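PDB 7ATL: esterase from uncultured bacterium pCosCE1, which hydrolyses carboxylic esters as a family VIII carboxylesterase and also shows promiscuous acyltransferase activity, passing acyl groups to acceptors other than water. Local coordinates for residues A119-R124 and G131-L136; V105-K110 and A159-E164. All coordinates share one frame; numbering follows the deposited sequence. Where two conformers were deposited one is given.

Contact 1: A119-R124 and G131-L136; sequences AGLDYR and GPYHRL. With EDO (1,2-ethanediol), chain F.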
ATOM      1  N   ALA A 119       5.014  -2.685 -15.866  1.00 23.52           N
ATOM      2  CA  ALA A 119       4.068  -3.173 -16.906  1.00 24.02           C
ATOM      3  C   ALA A 119       3.767  -2.107 -17.972  1.00 24.73           C
ATOM      4  O   ALA A 119       3.141  -2.458 -18.994  1.00 24.65           O
ATOM      5  CB  ALA A 119       2.779  -3.587 -16.262  1.00 24.62           C
ATOM      6  N   GLY A 120       4.134  -0.845 -17.718  1.00 25.24           N
ATOM      7  CA  GLY A 120       3.813   0.294 -18.597  1.00 26.19           C
ATOM      8  C   GLY A 120       2.446   0.888 -18.296  1.00 25.92           C
ATOM      9  O   GLY A 120       1.994   1.802 -19.044  1.00 27.17           O
ATOM     10  N   LEU A 121       1.823   0.435 -17.214  1.00 23.96           N
ATOM     11  CA  LEU A 121       0.535   0.983 -16.741  1.00 25.17           C
ATOM     12  C   LEU A 121       0.778   2.273 -15.954  1.00 24.44           C
ATOM     13  O   LEU A 121       1.964   2.583 -15.600  1.00 22.68           O
ATOM     14  CB  LEU A 121      -0.159  -0.092 -15.909  1.00 25.57           C
ATOM     15  CG  LEU A 121      -0.497  -1.349 -16.704  1.00 25.76           C
ATOM     16  CD1 LEU A 121      -0.848  -2.511 -15.783  1.00 25.94           C
ATOM     17  CD2 LEU A 121      -1.630  -1.060 -17.672  1.00 24.77           C
ATOM     18  N   ASP A 122      -0.303   3.017 -15.740  1.00 23.48           N
ATOM     19  CA  ASP A 122      -0.260   4.338 -15.069  1.00 26.07           C
ATOM     20  C   ASP A 122      -1.316   4.370 -13.956  1.00 24.55           C
ATOM     21  O   ASP A 122      -1.935   3.336 -13.655  1.00 24.54           O
ATOM     22  CB  ASP A 122      -0.430   5.475 -16.089  1.00 28.34           C
ATOM     23  CG  ASP A 122       0.270   6.780 -15.722  1.00 31.43           C
ATOM     24  OD1 ASP A 122       0.809   6.872 -14.584  1.00 31.74           O
ATOM     25  OD2 ASP A 122       0.251   7.715 -16.567  1.00 36.32           O
ATOM     26  N   TYR A 123      -1.446   5.515 -13.310  1.00 23.49           N
ATOM     27  CA  TYR A 123      -2.556   5.857 -12.399  1.00 24.29           C
ATOM     28  C   TYR A 123      -3.196   7.124 -12.961  1.00 25.65           C
ATOM     29  O   TYR A 123      -2.434   7.957 -13.478  1.00 25.07           O
ATOM     30  CB  TYR A 123      -2.028   6.092 -10.986  1.00 23.19           C
ATOM     31  CG  TYR A 123      -2.284   4.996  -9.987  1.00 24.05           C
ATOM     32  CD1 TYR A 123      -3.536   4.405  -9.855  1.00 24.86           C
ATOM     33  CD2 TYR A 123      -1.291   4.612  -9.093  1.00 24.43           C
ATOM     34  CE1 TYR A 123      -3.770   3.420  -8.907  1.00 24.36           C
ATOM     35  CE2 TYR A 123      -1.516   3.642  -8.129  1.00 22.59           C
ATOM     36  CZ  TYR A 123      -2.753   3.040  -8.047  1.00 22.89           C
ATOM     37  OH  TYR A 123      -2.954   2.080  -7.112  1.00 23.03           O
ATOM     38  N   ARG A 124      -4.519   7.235 -12.885  1.00 26.32           N
ATOM     39  CA  ARG A 124      -5.271   8.429 -13.319  1.00 30.20           C
ATOM     40  C   ARG A 124      -4.801   9.615 -12.481  1.00 31.04           C
ATOM     41  O   ARG A 124      -4.753  10.745 -13.028  1.00 36.19           O
ATOM     42  CB  ARG A 124      -6.771   8.172 -13.151  1.00 35.46           C
ATOM     43  CG  ARG A 124      -7.695   9.232 -13.733  1.00 39.77           C
ATOM     44  CD  ARG A 124      -9.132   8.839 -13.441  1.00 42.30           C
ATOM     45  NE  ARG A 124      -9.804   9.935 -12.757  1.00 49.23           N
ATOM     46  CZ  ARG A 124     -10.414   9.881 -11.575  1.00 52.75           C
ATOM     47  NH1 ARG A 124     -10.481   8.762 -10.876  1.00 52.55           N
ATOM     48  NH2 ARG A 124     -10.994  10.968 -11.101  1.00 63.14           N
ATOM     49  N   GLY A 131      -6.549  13.949 -19.109  1.00 49.86           N
ATOM     50  CA  GLY A 131      -5.544  13.002 -19.632  1.00 41.45           C
ATOM     51  C   GLY A 131      -6.205  11.689 -20.037  1.00 35.74           C
ATOM     52  O   GLY A 131      -7.391  11.471 -19.793  1.00 35.77           O
ATOM     53  N   PRO A 132      -5.470  10.775 -20.693  1.00 30.85           N
ATOM     54  CA  PRO A 132      -6.099   9.629 -21.353  1.00 30.12           C
ATOM     55  C   PRO A 132      -6.945   8.742 -20.417  1.00 29.16           C
ATOM     56  O   PRO A 132      -8.028   8.330 -20.836  1.00 28.16           O
ATOM     57  CB  PRO A 132      -4.947   8.855 -22.009  1.00 30.34           C
ATOM     58  CG  PRO A 132      -3.655   9.498 -21.494  1.00 31.39           C
ATOM     59  CD  PRO A 132      -4.019  10.842 -20.893  1.00 31.40           C
ATOM     60  N   TYR A 133      -6.489   8.484 -19.184  1.00 28.37           N
ATOM     61  CA  TYR A 133      -7.275   7.702 -18.188  1.00 29.24           C
ATOM     62  C   TYR A 133      -8.553   8.463 -17.776  1.00 30.06           C
ATOM     63  O   TYR A 133      -9.584   7.793 -17.654  1.00 26.82           O
ATOM     64  CB  TYR A 133      -6.432   7.349 -16.963  1.00 29.06           C
ATOM     65  CG  TYR A 133      -5.472   6.194 -17.103  1.00 26.38           C
ATOM     66  CD1 TYR A 133      -4.929   5.822 -18.314  1.00 25.58           C
ATOM     67  CD2 TYR A 133      -5.056   5.501 -15.984  1.00 25.27           C
ATOM     68  CE1 TYR A 133      -4.027   4.769 -18.410  1.00 25.42           C
ATOM     69  CE2 TYR A 133      -4.146   4.458 -16.064  1.00 25.27           C
ATOM     70  CZ  TYR A 133      -3.625   4.087 -17.282  1.00 23.51           C
ATOM     71  OH  TYR A 133      -2.736   3.062 -17.349  1.00 22.12           O
ATOM     72  N   HIS A 134      -8.505   9.793 -17.569  1.00 34.07           N
ATOM     73  CA  HIS A 134      -9.700  10.629 -17.256  0.50 34.93           C
ATOM     74  C   HIS A 134     -10.748  10.459 -18.381  1.00 36.09           C
ATOM     75  O   HIS A 134     -11.901  10.097 -18.074  1.00 29.93           O
ATOM     76  CB  HIS A 134      -9.254  12.087 -16.989  0.50 34.73           C
ATOM     77  CG  HIS A 134      -8.307  12.279 -15.831  0.50 34.41           C
ATOM     78  ND1 HIS A 134      -6.913  12.234 -15.977  0.50 32.39           N
ATOM     79  CD2 HIS A 134      -8.538  12.543 -14.520  0.50 29.37           C
ATOM     80  CE1 HIS A 134      -6.353  12.451 -14.808  0.50 27.99           C
ATOM     81  NE2 HIS A 134      -7.324  12.637 -13.909  0.50 28.59           N
ATOM     82  N   ARG A 135     -10.331  10.683 -19.634  1.00 35.13           N
ATOM     83  CA  ARG A 135     -11.212  10.602 -20.822  1.00 37.67           C
ATOM     84  C   ARG A 135     -11.794   9.191 -20.958  1.00 33.64           C
ATOM     85  O   ARG A 135     -12.854   9.055 -21.560  1.00 33.92           O
ATOM     86  CB  ARG A 135     -10.487  11.040 -22.102  1.00 42.86           C
ATOM     87  CG  ARG A 135     -10.408  12.555 -22.276  1.00 54.08           C
ATOM     88  CD  ARG A 135      -9.921  13.030 -23.644  1.00 60.93           C
ATOM     89  NE  ARG A 135      -8.962  12.102 -24.266  1.00 70.46           N
ATOM     90  CZ  ARG A 135      -7.628  12.063 -24.069  1.00 62.90           C
ATOM     91  NH1 ARG A 135      -7.014  12.901 -23.245  1.00 64.72           N
ATOM     92  NH2 ARG A 135      -6.902  11.158 -24.703  1.00 56.22           N
ATOM     93  N   LEU A 136     -11.153   8.160 -20.435  1.00 32.80           N
ATOM     94  CA  LEU A 136     -11.691   6.784 -20.595  1.00 31.78           C
ATOM     95  C   LEU A 136     -12.565   6.396 -19.401  1.00 28.35           C
ATOM     96  O   LEU A 136     -13.257   5.409 -19.527  1.00 26.97           O
ATOM     97  CB  LEU A 136     -10.525   5.810 -20.767  1.00 35.43           C
ATOM     98  CG  LEU A 136     -10.122   5.556 -22.218  1.00 38.82           C
ATOM     99  CD1 LEU A 136      -8.782   4.828 -22.281  1.00 38.35           C
ATOM    100  CD2 LEU A 136     -11.216   4.770 -22.943  1.00 38.43           C
TER
HETATM  101  C1  EDO F 405     -12.778   9.483 -14.916  0.50 21.72           C
HETATM  102  O1  EDO F 405     -12.311   8.322 -14.210  0.50 19.75           O
HETATM  103  C2  EDO F 405     -12.035  10.736 -14.617  0.50 21.69           C
HETATM  104  O2  EDO F 405     -12.547  11.900 -15.221  0.50 22.83           O
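A single hydrogen bond joins the two segments: the backbone N of Asp122 donates to OH of Tyr133 over 2.9 Å, with an N-H...O angle of 142°, so the phenol ends its reach across the contact on a main-chain donor. With CG anti to its carbonyl carbon, Tyr133 sends its ring from helix 132-136 along the extended backbone of Asp122 and Tyr123 to N of Arg124. Asp122 O lies at the ring's edge, 3.5 Å from CE2 of Tyr133, while N of Arg124 approaches CD2 of Tyr133 obliquely. The Asp122 carboxylate turns elsewhere, OD2 bonding to Gln127, which also accepts from the backbone N of Tyr133.

The backbone braced in this way carries Tyr123, whose OH is hydrogen-bonded to Lys68; with Ser65 and Lys68 it is consistent with the Ser-Lys-Tyr set of class C beta-lactamases and family VIII esterases, so it is probably part of the active site.

At the other end the contact is CH-pi packing, with CB of Arg124 3.9 Å from CB of Tyr133. CG of Arg124 sits over the centre of the His134 imidazole, 3.5 Å from the centroid and 11° off the normal. Beyond it the chain bends at chi3, leaving guanidinium and imidazole planes 80° apart, with CD2 of His134 at the guanidinium edge. Charge pairing holds that group from outside, through Glu143 and Glu248. A 1,2-ethanediol, probably from the crystallisation liquor, places O1 over one guanidinium face.

Contact 2: V105-K110 and A159-E164; sequences VRPPIK and ADLLAE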
ATOM      1  N   VAL A 105       1.802  -1.577 -31.270  1.00 27.25           N
ATOM      2  CA  VAL A 105       2.379  -2.869 -30.815  1.00 28.01           C
ATOM      3  C   VAL A 105       1.691  -3.265 -29.507  1.00 28.16           C
ATOM      4  O   VAL A 105       1.543  -2.373 -28.639  1.00 30.49           O
ATOM      5  CB  VAL A 105       3.896  -2.759 -30.623  1.00 29.44           C
ATOM      6  CG1 VAL A 105       4.457  -4.058 -30.058  1.00 32.62           C
ATOM      7  CG2 VAL A 105       4.606  -2.362 -31.904  1.00 28.53           C
ATOM      8  N   ARG A 106       1.328  -4.545 -29.364  1.00 28.46           N
ATOM      9  CA  ARG A 106       0.700  -5.142 -28.148  1.00 28.64           C
ATOM     10  C   ARG A 106       1.710  -6.065 -27.483  1.00 27.83           C
ATOM     11  O   ARG A 106       1.719  -7.274 -27.721  1.00 28.87           O
ATOM     12  CB  ARG A 106      -0.567  -5.929 -28.497  1.00 31.16           C
ATOM     13  CG  ARG A 106      -1.673  -5.070 -29.096  1.00 36.25           C
ATOM     14  CD  ARG A 106      -2.942  -5.825 -29.496  1.00 38.89           C
ATOM     15  NE  ARG A 106      -3.830  -4.854 -30.120  1.00 43.14           N
ATOM     16  CZ  ARG A 106      -4.511  -3.897 -29.478  1.00 44.50           C
ATOM     17  NH1 ARG A 106      -4.477  -3.782 -28.157  1.00 47.46           N
ATOM     18  NH2 ARG A 106      -5.248  -3.051 -30.169  1.00 42.91           N
ATOM     19  N   PRO A 107       2.606  -5.522 -26.632  1.00 28.12           N
ATOM     20  CA  PRO A 107       3.655  -6.325 -26.022  1.00 28.33           C
ATOM     21  C   PRO A 107       3.071  -7.118 -24.865  1.00 29.14           C
ATOM     22  O   PRO A 107       2.202  -6.630 -24.138  1.00 27.82           O
ATOM     23  CB  PRO A 107       4.669  -5.286 -25.534  1.00 27.56           C
ATOM     24  CG  PRO A 107       3.813  -4.090 -25.214  1.00 27.92           C
ATOM     25  CD  PRO A 107       2.653  -4.127 -26.185  1.00 28.51           C
ATOM     26  N   PRO A 108       3.569  -8.351 -24.648  1.00 30.36           N
ATOM     27  CA  PRO A 108       3.134  -9.158 -23.509  1.00 29.97           C
ATOM     28  C   PRO A 108       3.590  -8.481 -22.210  1.00 28.94           C
ATOM     29  O   PRO A 108       4.644  -7.835 -22.190  1.00 31.10           O
ATOM     30  CB  PRO A 108       3.774 -10.539 -23.727  1.00 29.65           C
ATOM     31  CG  PRO A 108       4.937 -10.275 -24.680  1.00 30.73           C
ATOM     32  CD  PRO A 108       4.605  -9.009 -25.456  1.00 29.44           C
ATOM     33  N   ILE A 109       2.733  -8.555 -21.198  1.00 27.17           N
ATOM     34  CA  ILE A 109       3.015  -8.091 -19.816  1.00 25.99           C
ATOM     35  C   ILE A 109       3.191  -9.342 -18.982  1.00 24.69           C
ATOM     36  O   ILE A 109       2.316 -10.241 -19.041  1.00 23.43           O
ATOM     37  CB  ILE A 109       1.880  -7.219 -19.246  1.00 27.17           C
ATOM     38  CG1 ILE A 109       1.663  -5.916 -20.031  1.00 28.57           C
ATOM     39  CG2 ILE A 109       2.132  -6.955 -17.768  1.00 25.98           C
ATOM     40  CD1 ILE A 109       0.311  -5.257 -19.769  1.00 28.37           C
ATOM     41  N   LYS A 110       4.264  -9.379 -18.218  1.00 25.50           N
ATOM     42  CA  LYS A 110       4.548 -10.519 -17.326  1.00 27.22           C
ATOM     43  C   LYS A 110       4.101 -10.151 -15.917  1.00 25.77           C
ATOM     44  O   LYS A 110       4.143  -8.965 -15.562  1.00 24.85           O
ATOM     45  CB  LYS A 110       6.029 -10.888 -17.348  1.00 29.87           C
ATOM     46  CG  LYS A 110       6.513 -11.596 -18.603  1.00 32.87           C
ATOM     47  CD  LYS A 110       8.001 -11.380 -18.800  1.00 35.32           C
ATOM     48  CE  LYS A 110       8.667 -12.495 -19.569  1.00 39.71           C
ATOM     49  NZ  LYS A 110       9.975 -12.847 -18.970  1.00 41.91           N
ATOM     50  N   ALA A 159      -6.479   1.821 -22.974  1.00 26.57           N
ATOM     51  CA  ALA A 159      -5.485   2.902 -22.850  1.00 25.53           C
ATOM     52  C   ALA A 159      -4.121   2.427 -23.369  1.00 24.51           C
ATOM     53  O   ALA A 159      -3.733   1.293 -23.157  1.00 25.76           O
ATOM     54  CB  ALA A 159      -5.408   3.377 -21.414  1.00 25.27           C
ATOM     55  N   ASP A 160      -3.376   3.327 -23.978  1.00 24.91           N
ATOM     56  CA  ASP A 160      -1.960   3.110 -24.327  1.00 26.18           C
ATOM     57  C   ASP A 160      -1.195   2.748 -23.048  1.00 25.19           C
ATOM     58  O   ASP A 160      -1.364   3.448 -22.025  1.00 24.88           O
ATOM     59  CB  ASP A 160      -1.390   4.359 -25.011  1.00 26.78           C
ATOM     60  CG  ASP A 160      -1.971   4.639 -26.391  1.00 27.93           C
ATOM     61  OD1 ASP A 160      -2.782   3.799 -26.888  1.00 28.17           O
ATOM     62  OD2 ASP A 160      -1.591   5.693 -26.974  1.00 29.56           O
ATOM     63  N   LEU A 161      -0.359   1.710 -23.123  1.00 23.34           N
ATOM     64  CA  LEU A 161       0.808   1.562 -22.234  1.00 23.59           C
ATOM     65  C   LEU A 161       1.746   2.738 -22.495  1.00 25.85           C
ATOM     66  O   LEU A 161       1.716   3.277 -23.612  1.00 31.47           O
ATOM     67  CB  LEU A 161       1.502   0.237 -22.519  1.00 22.51           C
ATOM     68  CG  LEU A 161       0.677  -1.011 -22.239  1.00 23.02           C
ATOM     69  CD1 LEU A 161       1.372  -2.242 -22.798  1.00 23.04           C
ATOM     70  CD2 LEU A 161       0.416  -1.163 -20.746  1.00 22.82           C
ATOM     71  N   LEU A 162       2.570   3.099 -21.515  1.00 25.48           N
ATOM     72  CA  LEU A 162       3.508   4.235 -21.628  1.00 27.21           C
ATOM     73  C   LEU A 162       4.908   3.758 -22.005  1.00 26.04           C
ATOM     74  O   LEU A 162       5.720   4.607 -22.339  1.00 27.54           O
ATOM     75  CB  LEU A 162       3.485   5.008 -20.309  1.00 27.85           C
ATOM     76  CG  LEU A 162       2.252   5.899 -20.204  1.00 29.53           C
ATOM     77  CD1 LEU A 162       1.075   5.149 -19.621  1.00 30.61           C
ATOM     78  CD2 LEU A 162       2.547   7.149 -19.418  1.00 32.23           C
ATOM     79  N   ALA A 163       5.165   2.459 -22.000  1.00 26.25           N
ATOM     80  CA  ALA A 163       6.519   1.907 -22.207  1.00 28.77           C
ATOM     81  C   ALA A 163       6.464   0.381 -22.317  1.00 31.25           C
ATOM     82  O   ALA A 163       5.470  -0.220 -21.841  1.00 29.48           O
ATOM     83  CB  ALA A 163       7.420   2.352 -21.085  1.00 28.63           C
ATOM     84  N   GLU A 164       7.480  -0.207 -22.954  1.00 32.54           N
ATOM     85  CA  GLU A 164       7.647  -1.680 -23.034  1.00 36.52           C
ATOM     86  C   GLU A 164       7.609  -2.243 -21.620  1.00 32.64           C
ATOM     87  O   GLU A 164       8.363  -1.789 -20.744  1.00 27.44           O
ATOM     88  CB  GLU A 164       8.973  -2.072 -23.687  1.00 42.97           C
ATOM     89  CG  GLU A 164       8.845  -2.608 -25.094  1.00 49.66           C
ATOM     90  CD  GLU A 164      10.224  -2.696 -25.709  1.00 57.47           C
ATOM     91  OE1 GLU A 164      11.034  -3.438 -25.118  1.00 65.93           O
ATOM     92  OE2 GLU A 164      10.515  -1.975 -26.717  1.00 51.79           O
TER
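This is a small, purely apolar contact between two irregular loops, one leading into helix 111-116 and the other following helix 149-157, about 24 Å from the centre of the chain to the centre of the contact. Only 157 Å² is buried in total, and the touching pairs all involve Leu161. Its CB points toward the 105-110 segment, and CG stands anti to the carbonyl carbon (chi1 -63°), which carries the forked end across the gap.

The two methyls divide the work. CD1 of Leu161 meets the CG corner of Pro107, 3.9 Å away; CD of the same proline is the next atom, at 4.1 Å from CD1 of Leu161. CD2 instead faces the end of Ile109, whose CD1 lies 4.2 Å from CD2 of Leu161. These are ordinary van der Waals separations. The nearest CA atoms, of Pro107 and Glu164, are 6.8 Å apart, and the touching atoms are all side-chain atoms of Pro107, Ile109 and Leu161; the two backbones do not pair as strands.

Pro165 extends the apolar patch, touching both Pro107 and Ile109. Each side has its own main-chain bond: Ile109 with Val90, Leu161 with Ala100. Lys110, at the N-cap position of helix 111-116, pairs its NZ with Asp87. The 105-110 loop thus leads straight into helix 111-116, while the start of 159-164 borders helix 132-136, where Ala159 packs on Tyr133 and Leu136.

In the fold
From the N terminus the chain passes helix 67-80 and reaches 105-110, the first side of contact 2. It then runs through helix 111-116 into 119-124 and, after six intervening residues, returns as 131-136 to close contact 1. Helix 149-157 follows before 159-164 closes contact 2 across 48 residues, so contact 1 is nested inside the larger loop. Their centres are 12 Å apart and they touch directly: O of Gly120 probably accepts a hydrogen bond from N of Leu162 at 2.8 Å, and CD2 of Leu121 packs 3.7 Å from CD2 of Leu161. Contact 1 ties the loop after helix 111-116 to helix 132-136, and contact 2 ties the loop before helix 111-116 to the one after helix 149-157.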